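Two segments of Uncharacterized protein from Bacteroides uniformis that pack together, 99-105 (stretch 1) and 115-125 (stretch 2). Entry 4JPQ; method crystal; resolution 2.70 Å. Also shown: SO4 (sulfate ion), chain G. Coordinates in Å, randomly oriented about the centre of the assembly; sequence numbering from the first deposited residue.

Stretch 1 99-105: DDRYYNF
Stretch 2 115-125: IQGGAVNERRP

What holds the two stretches together most firmly? The guanidinium of Arg-124 reaches back from the loop after the second strand (chi1 m, chi2 t, chi3 p, chi4 -97°) and binds the first. Its NH2 gives hydrogen bonds to Asn-104 OD1 at 2.6 Å and to Tyr-102 O at 3.1 Å, the latter almost straight at 178°, while Arg-124 NH1 also reaches Asn-104 OD1 at 2.9 Å. Within its own stretch, Arg-124 NE donates to Gly-118 O at 3.1 Å. Asn-104 (chi1 p, chi2 -53°) is thereby used at both ends of its amide: OD1 accepts from the arginine, and ND2 donates to Gln-116 OE1 at 2.8 Å.

How do the backbones run? Strands 102-105 and 115-118 are antiparallel, their axes 171° apart in direction and 4.9 Å at closest approach, with extended phi/psi near -127/137 on average in 102-105. Tyr-102 pairs with Gly-118 through Tyr-102 N to Gly-118 O and Gly-118 N to Tyr-102 O, both 3.0 Å. Two residues on, Asn-104 N meets Gln-116 O at 3.2 Å and Gln-116 N meets Asn-104 O at 3.3 Å. Between and beyond these lie the non-hydrogen-bonded pairs Tyr-103 with Gly-117 (CA to CA 4.5 Å) and Phe-105 with Ile-115 (CA to CA 4.8 Å).

Why does Gly-118 suit its place? Its phi/psi of 137/177 would jam a CB against the preceding carbonyl oxygen, and Glu-122 OE2 would crowd it as well. A type I turn follows from Ala-119 to Glu-122, where Glu-122 OE2 accepts from Ala-119 N at 3.2 Å. Glu-122 OE2 also forms a salt bridge with Arg-101 NH1 at 3.5 Å; the oxygen lies well out of the guanidinium plane, so charge alone draws the pair together.

Which side chains pack on each face of the sheet? Tyr-102, Asn-104 and Gln-116 share one face. There the Tyr-102 ring (chi1 p, chi2 -81°) lies flat under the Arg-124 guanidinium, planes 5° apart and centres 3.8 Å apart, an off-centre cation-pi stack that pairs delocalised charge with aromatic electrons. Tyr-102 CE1 also touches Val-120 CG1 at 3.7 Å. On the other face sit Tyr-103, Phe-105 and Ile-115. Ile-115 (chi1 m, chi2 t) sets CG2 over the Phe-105 ring (chi1 m, chi2 84°), 4.2 Å from that CG2 to the ring centroid, and its CG1 lies 3.8 Å from Phe-105 CD2. Tyr-103 (chi1 m, chi2 87°) brings CD2 to 3.9 Å from Gly-117 CA.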

ATOM      1  N   ASP A  99       7.940  15.648  -8.220  1.00113.31           N
ATOM      2  CA  ASP A  99       8.322  15.493  -9.635  1.00105.32           C
ATOM      3  C   ASP A  99       7.367  14.433 -10.188  1.00 94.94           C
ATOM      4  O   ASP A  99       6.507  13.926  -9.445  1.00 87.28           O
ATOM      5  CB  ASP A  99       9.815  15.137  -9.829  1.00103.29           C
ATOM      6  CG  ASP A  99      10.194  13.750  -9.301  1.00 99.53           C
ATOM      7  OD1 ASP A  99       9.637  13.299  -8.267  1.00114.12           O
ATOM      8  OD2 ASP A  99      11.084  13.129  -9.915  1.00 88.25           O
ATOM      9  N   ASP A 100       7.503  14.101 -11.469  1.00 94.74           N
ATOM     10  CA  ASP A 100       6.587  13.135 -12.105  1.00 97.31           C
ATOM     11  C   ASP A 100       6.834  11.669 -11.784  1.00 91.89           C
ATOM     12  O   ASP A 100       5.959  10.842 -12.047  1.00102.07           O
ATOM     13  CB  ASP A 100       6.535  13.356 -13.618  1.00104.15           C
ATOM     14  CG  ASP A 100       5.945  14.714 -13.990  1.00104.46           C
ATOM     15  OD1 ASP A 100       5.344  15.397 -13.124  1.00 91.71           O
ATOM     16  OD2 ASP A 100       6.069  15.093 -15.169  1.00106.19           O
ATOM     17  N   ARG A 101       7.999  11.342 -11.226  1.00 80.05           N
ATOM     18  CA  ARG A 101       8.285   9.969 -10.843  1.00 77.71           C
ATOM     19  C   ARG A 101       7.470   9.577  -9.607  1.00 78.56           C
ATOM     20  O   ARG A 101       7.272  10.390  -8.688  1.00 89.50           O
ATOM     21  CB  ARG A 101       9.764   9.761 -10.537  1.00 89.76           C
ATOM     22  CG  ARG A 101      10.695   9.856 -11.730  1.00 93.53           C
ATOM     23  CD  ARG A 101      12.076   9.354 -11.250  1.00 93.66           C
ATOM     24  NE  ARG A 101      13.261   9.809 -11.995  1.00 90.15           N
ATOM     25  CZ  ARG A 101      13.916   9.138 -12.959  1.00 97.59           C
ATOM     26  NH1 ARG A 101      13.524   7.930 -13.405  1.00 97.19           N
ATOM     27  NH2 ARG A 101      14.996   9.705 -13.515  1.00 99.22           N
ATOM     28  N   TYR A 102       6.974   8.342  -9.615  1.00 68.87           N
ATOM     29  CA  TYR A 102       6.209   7.777  -8.484  1.00 61.49           C
ATOM     30  C   TYR A 102       6.564   6.305  -8.330  1.00 61.37           C
ATOM     31  O   TYR A 102       7.189   5.708  -9.227  1.00 62.73           O
ATOM     32  CB  TYR A 102       4.682   7.936  -8.663  1.00 52.52           C
ATOM     33  CG  TYR A 102       4.082   7.038  -9.706  1.00 50.26           C
ATOM     34  CD1 TYR A 102       4.143   7.364 -11.072  1.00 54.76           C
ATOM     35  CD2 TYR A 102       3.467   5.836  -9.345  1.00 50.70           C
ATOM     36  CE1 TYR A 102       3.604   6.516 -12.045  1.00 52.13           C
ATOM     37  CE2 TYR A 102       2.938   4.974 -10.308  1.00 45.98           C
ATOM     38  CZ  TYR A 102       2.999   5.318 -11.646  1.00 50.68           C
ATOM     39  OH  TYR A 102       2.467   4.468 -12.572  1.00 48.98           O
ATOM     40  N   TYR A 103       6.132   5.753  -7.199  1.00 53.23           N
ATOM     41  CA  TYR A 103       6.353   4.366  -6.840  1.00 52.96           C
ATOM     42  C   TYR A 103       5.037   3.684  -6.507  1.00 54.56           C
ATOM     43  O   TYR A 103       4.107   4.336  -6.047  1.00 57.61           O
ATOM     44  CB  TYR A 103       7.228   4.296  -5.600  1.00 48.69           C
ATOM     45  CG  TYR A 103       8.606   4.861  -5.782  1.00 55.91           C
ATOM     46  CD1 TYR A 103       8.861   6.222  -5.595  1.00 57.42           C
ATOM     47  CD2 TYR A 103       9.680   4.028  -6.118  1.00 61.00           C
ATOM     48  CE1 TYR A 103      10.148   6.740  -5.739  1.00 65.65           C
ATOM     49  CE2 TYR A 103      10.967   4.532  -6.263  1.00 67.94           C
ATOM     50  CZ  TYR A 103      11.201   5.885  -6.073  1.00 69.04           C
ATOM     51  OH  TYR A 103      12.468   6.395  -6.214  1.00 63.73           O
ATOM     52  N   ASN A 104       4.971   2.381  -6.748  1.00 50.26           N
ATOM     53  CA  ASN A 104       3.806   1.572  -6.375  1.00 52.77           C
ATOM     54  C   ASN A 104       4.287   0.346  -5.600  1.00 51.36           C
ATOM     55  O   ASN A 104       5.128  -0.410  -6.091  1.00 43.63           O
ATOM     56  CB  ASN A 104       2.936   1.164  -7.577  1.00 55.97           C
ATOM     57  CG  ASN A 104       3.710   0.447  -8.658  1.00 62.30           C
ATOM     58  OD1 ASN A 104       4.714   0.951  -9.113  1.00 68.30           O
ATOM     59  ND2 ASN A 104       3.254  -0.734  -9.066  1.00 68.76           N
ATOM     60  N   PHE A 105       3.774   0.201  -4.379  1.00 49.63           N
ATOM     61  CA  PHE A 105       4.082  -0.906  -3.494  1.00 47.98           C
ATOM     62  C   PHE A 105       2.811  -1.731  -3.434  1.00 46.82           C
ATOM     63  O   PHE A 105       1.837  -1.292  -2.831  1.00 48.39           O
ATOM     64  CB  PHE A 105       4.448  -0.397  -2.095  1.00 47.48           C
ATOM     65  CG  PHE A 105       5.681   0.448  -2.064  1.00 43.72           C
ATOM     66  CD1 PHE A 105       5.611   1.803  -2.354  1.00 41.70           C
ATOM     67  CD2 PHE A 105       6.907  -0.099  -1.711  1.00 42.94           C
ATOM     68  CE1 PHE A 105       6.746   2.591  -2.309  1.00 48.48           C
ATOM     69  CE2 PHE A 105       8.049   0.690  -1.669  1.00 44.62           C
ATOM     70  CZ  PHE A 105       7.969   2.032  -1.966  1.00 42.88           C
ATOM     71  N   ILE A 115       7.257  -3.885  -6.339  1.00 51.85           N
ATOM     72  CA  ILE A 115       7.587  -2.462  -6.330  1.00 48.66           C
ATOM     73  C   ILE A 115       8.057  -2.064  -7.720  1.00 52.07           C
ATOM     74  O   ILE A 115       8.894  -2.750  -8.295  1.00 53.47           O
ATOM     75  CB  ILE A 115       8.735  -2.063  -5.372  1.00 44.22           C
ATOM     76  CG1 ILE A 115       8.554  -2.626  -3.969  1.00 43.37           C
ATOM     77  CG2 ILE A 115       8.834  -0.533  -5.279  1.00 50.07           C
ATOM     78  CD1 ILE A 115       9.752  -2.384  -3.061  1.00 45.65           C
ATOM     79  N   GLN A 116       7.511  -0.974  -8.252  1.00 48.87           N
ATOM     80  CA  GLN A 116       8.048  -0.368  -9.466  1.00 49.32           C
ATOM     81  C   GLN A 116       8.274   1.108  -9.177  1.00 49.35           C
ATOM     82  O   GLN A 116       7.750   1.651  -8.185  1.00 54.94           O
ATOM     83  CB  GLN A 116       7.130  -0.502 -10.658  1.00 56.47           C
ATOM     84  CG  GLN A 116       6.786  -1.896 -11.128  1.00 57.84           C
ATOM     85  CD  GLN A 116       5.486  -1.873 -11.913  1.00 61.54           C
ATOM     86  OE1 GLN A 116       4.383  -1.938 -11.342  1.00 61.27           O
ATOM     87  NE2 GLN A 116       5.602  -1.735 -13.215  1.00 56.24           N
ATOM     88  N   GLY A 117       9.069   1.738 -10.035  1.00 48.02           N
ATOM     89  CA  GLY A 117       9.405   3.164  -9.927  1.00 50.71           C
ATOM     90  C   GLY A 117       9.524   3.815 -11.293  1.00 52.53           C
ATOM     91  O   GLY A 117       9.931   3.164 -12.255  1.00 51.66           O
ATOM     92  N   GLY A 118       9.146   5.088 -11.385  1.00 58.74           N
ATOM     93  CA  GLY A 118       9.247   5.853 -12.647  1.00 64.40           C
ATOM     94  C   GLY A 118       8.041   6.711 -12.942  1.00 64.22           C
ATOM     95  O   GLY A 118       7.074   6.732 -12.170  1.00 61.32           O
ATOM     96  N   ALA A 119       8.140   7.449 -14.050  1.00 76.70           N
ATOM     97  CA  ALA A 119       7.067   8.331 -14.537  1.00 80.08           C
ATOM     98  C   ALA A 119       6.074   7.528 -15.370  1.00 74.55           C
ATOM     99  O   ALA A 119       6.394   6.436 -15.851  1.00 78.35           O
ATOM    100  CB  ALA A 119       7.650   9.472 -15.370  1.00 75.71           C
ATOM    101  N   VAL A 120       4.866   8.066 -15.530  1.00 67.93           N
ATOM    102  CA  VAL A 120       3.830   7.415 -16.363  1.00 63.36           C
ATOM    103  C   VAL A 120       4.229   7.222 -17.832  1.00 65.65           C
ATOM    104  O   VAL A 120       3.763   6.280 -18.467  1.00 62.39           O
ATOM    105  CB  VAL A 120       2.460   8.153 -16.324  1.00 65.63           C
ATOM    106  CG1 VAL A 120       1.873   8.119 -14.928  1.00 70.64           C
ATOM    107  CG2 VAL A 120       2.536   9.591 -16.835  1.00 70.68           C
ATOM    108  N   ASN A 121       5.092   8.112 -18.341  1.00 69.24           N
ATOM    109  CA  ASN A 121       5.529   8.117 -19.742  1.00 71.83           C
ATOM    110  C   ASN A 121       6.733   7.244 -20.138  1.00 73.06           C
ATOM    111  O   ASN A 121       7.239   7.347 -21.271  1.00 76.45           O
ATOM    112  CB  ASN A 121       5.728   9.574 -20.188  1.00 79.16           C
ATOM    113  CG  ASN A 121       4.444  10.383 -20.119  1.00 83.46           C
ATOM    114  OD1 ASN A 121       3.349   9.878 -20.372  1.00 80.42           O
ATOM    115  ND2 ASN A 121       4.580  11.657 -19.800  1.00 96.55           N
ATOM    116  N   GLU A 122       7.176   6.380 -19.229  1.00 68.39           N
ATOM    117  CA  GLU A 122       8.280   5.448 -19.482  1.00 68.10           C
ATOM    118  C   GLU A 122       7.973   4.085 -18.873  1.00 61.69           C
ATOM    119  O   GLU A 122       7.083   3.976 -18.013  1.00 54.95           O
ATOM    120  CB  GLU A 122       9.586   6.007 -18.878  1.00 71.70           C
ATOM    121  CG  GLU A 122       9.606   6.141 -17.337  1.00 68.14           C
ATOM    122  CD  GLU A 122      10.862   6.803 -16.788  1.00 69.95           C
ATOM    123  OE1 GLU A 122      11.804   7.083 -17.579  1.00 74.08           O
ATOM    124  OE2 GLU A 122      10.906   7.064 -15.557  1.00 62.08           O
ATOM    125  N   ARG A 123       8.723   3.064 -19.306  1.00 66.16           N
ATOM    126  CA  ARG A 123       8.677   1.727 -18.688  1.00 64.85           C
ATOM    127  C   ARG A 123       9.143   1.981 -17.258  1.00 64.91           C
ATOM    128  O   ARG A 123      10.201   2.580 -17.047  1.00 66.84           O
ATOM    129  CB  ARG A 123       9.585   0.695 -19.406  1.00 72.93           C
ATOM    130  CG  ARG A 123      10.027  -0.504 -18.557  1.00 79.54           C
ATOM    131  CD  ARG A 123      10.553  -1.665 -19.378  1.00 88.06           C
ATOM    132  NE  ARG A 123       9.475  -2.556 -19.850  1.00107.63           N
ATOM    133  CZ  ARG A 123       9.046  -3.693 -19.266  1.00102.05           C
ATOM    134  NH1 ARG A 123       9.595  -4.159 -18.131  1.00104.70           N
ATOM    135  NH2 ARG A 123       8.045  -4.394 -19.842  1.00 73.89           N
ATOM    136  N   ARG A 124       8.310   1.610 -16.291  1.00 61.48           N
ATOM    137  CA  ARG A 124       8.617   1.816 -14.883  1.00 58.88           C
ATOM    138  C   ARG A 124       9.249   0.527 -14.374  1.00 57.15           C
ATOM    139  O   ARG A 124       8.525  -0.426 -14.099  1.00 51.32           O
ATOM    140  CB  ARG A 124       7.346   2.170 -14.126  1.00 59.37           C
ATOM    141  CG  ARG A 124       6.752   3.497 -14.583  1.00 58.28           C
ATOM    142  CD  ARG A 124       5.546   3.944 -13.781  1.00 54.33           C
ATOM    143  NE  ARG A 124       5.796   3.929 -12.339  1.00 53.40           N
ATOM    144  CZ  ARG A 124       5.462   2.949 -11.492  1.00 55.27           C
ATOM    145  NH1 ARG A 124       4.838   1.825 -11.897  1.00 55.94           N
ATOM    146  NH2 ARG A 124       5.772   3.094 -10.202  1.00 58.88           N
ATOM    147  N   PRO A 125      10.603   0.483 -14.248  1.00 62.38           N
ATOM    148  CA  PRO A 125      11.204  -0.782 -13.843  1.00 59.98           C
ATOM    149  C   PRO A 125      10.814  -1.281 -12.459  1.00 57.69           C
ATOM    150  O   PRO A 125      10.410  -0.521 -11.584  1.00 49.02           O
ATOM    151  CB  PRO A 125      12.714  -0.508 -13.916  1.00 60.27           C
ATOM    152  CG  PRO A 125      12.832   0.951 -13.793  1.00 64.43           C
ATOM    153  CD  PRO A 125      11.659   1.465 -14.557  1.00 65.90           C
TER
HETATM  154  S   SO4 G 305      11.971  -4.668 -15.685  1.00122.66           S
HETATM  155  O1  SO4 G 305      11.601  -3.361 -16.292  1.00115.45           O
HETATM  156  O2  SO4 G 305      12.390  -5.550 -16.790  1.00126.26           O
HETATM  157  O3  SO4 G 305      13.078  -4.524 -14.705  1.00 76.77           O
HETATM  158  O4  SO4 G 305      10.830  -5.309 -14.991  1.00 95.41           O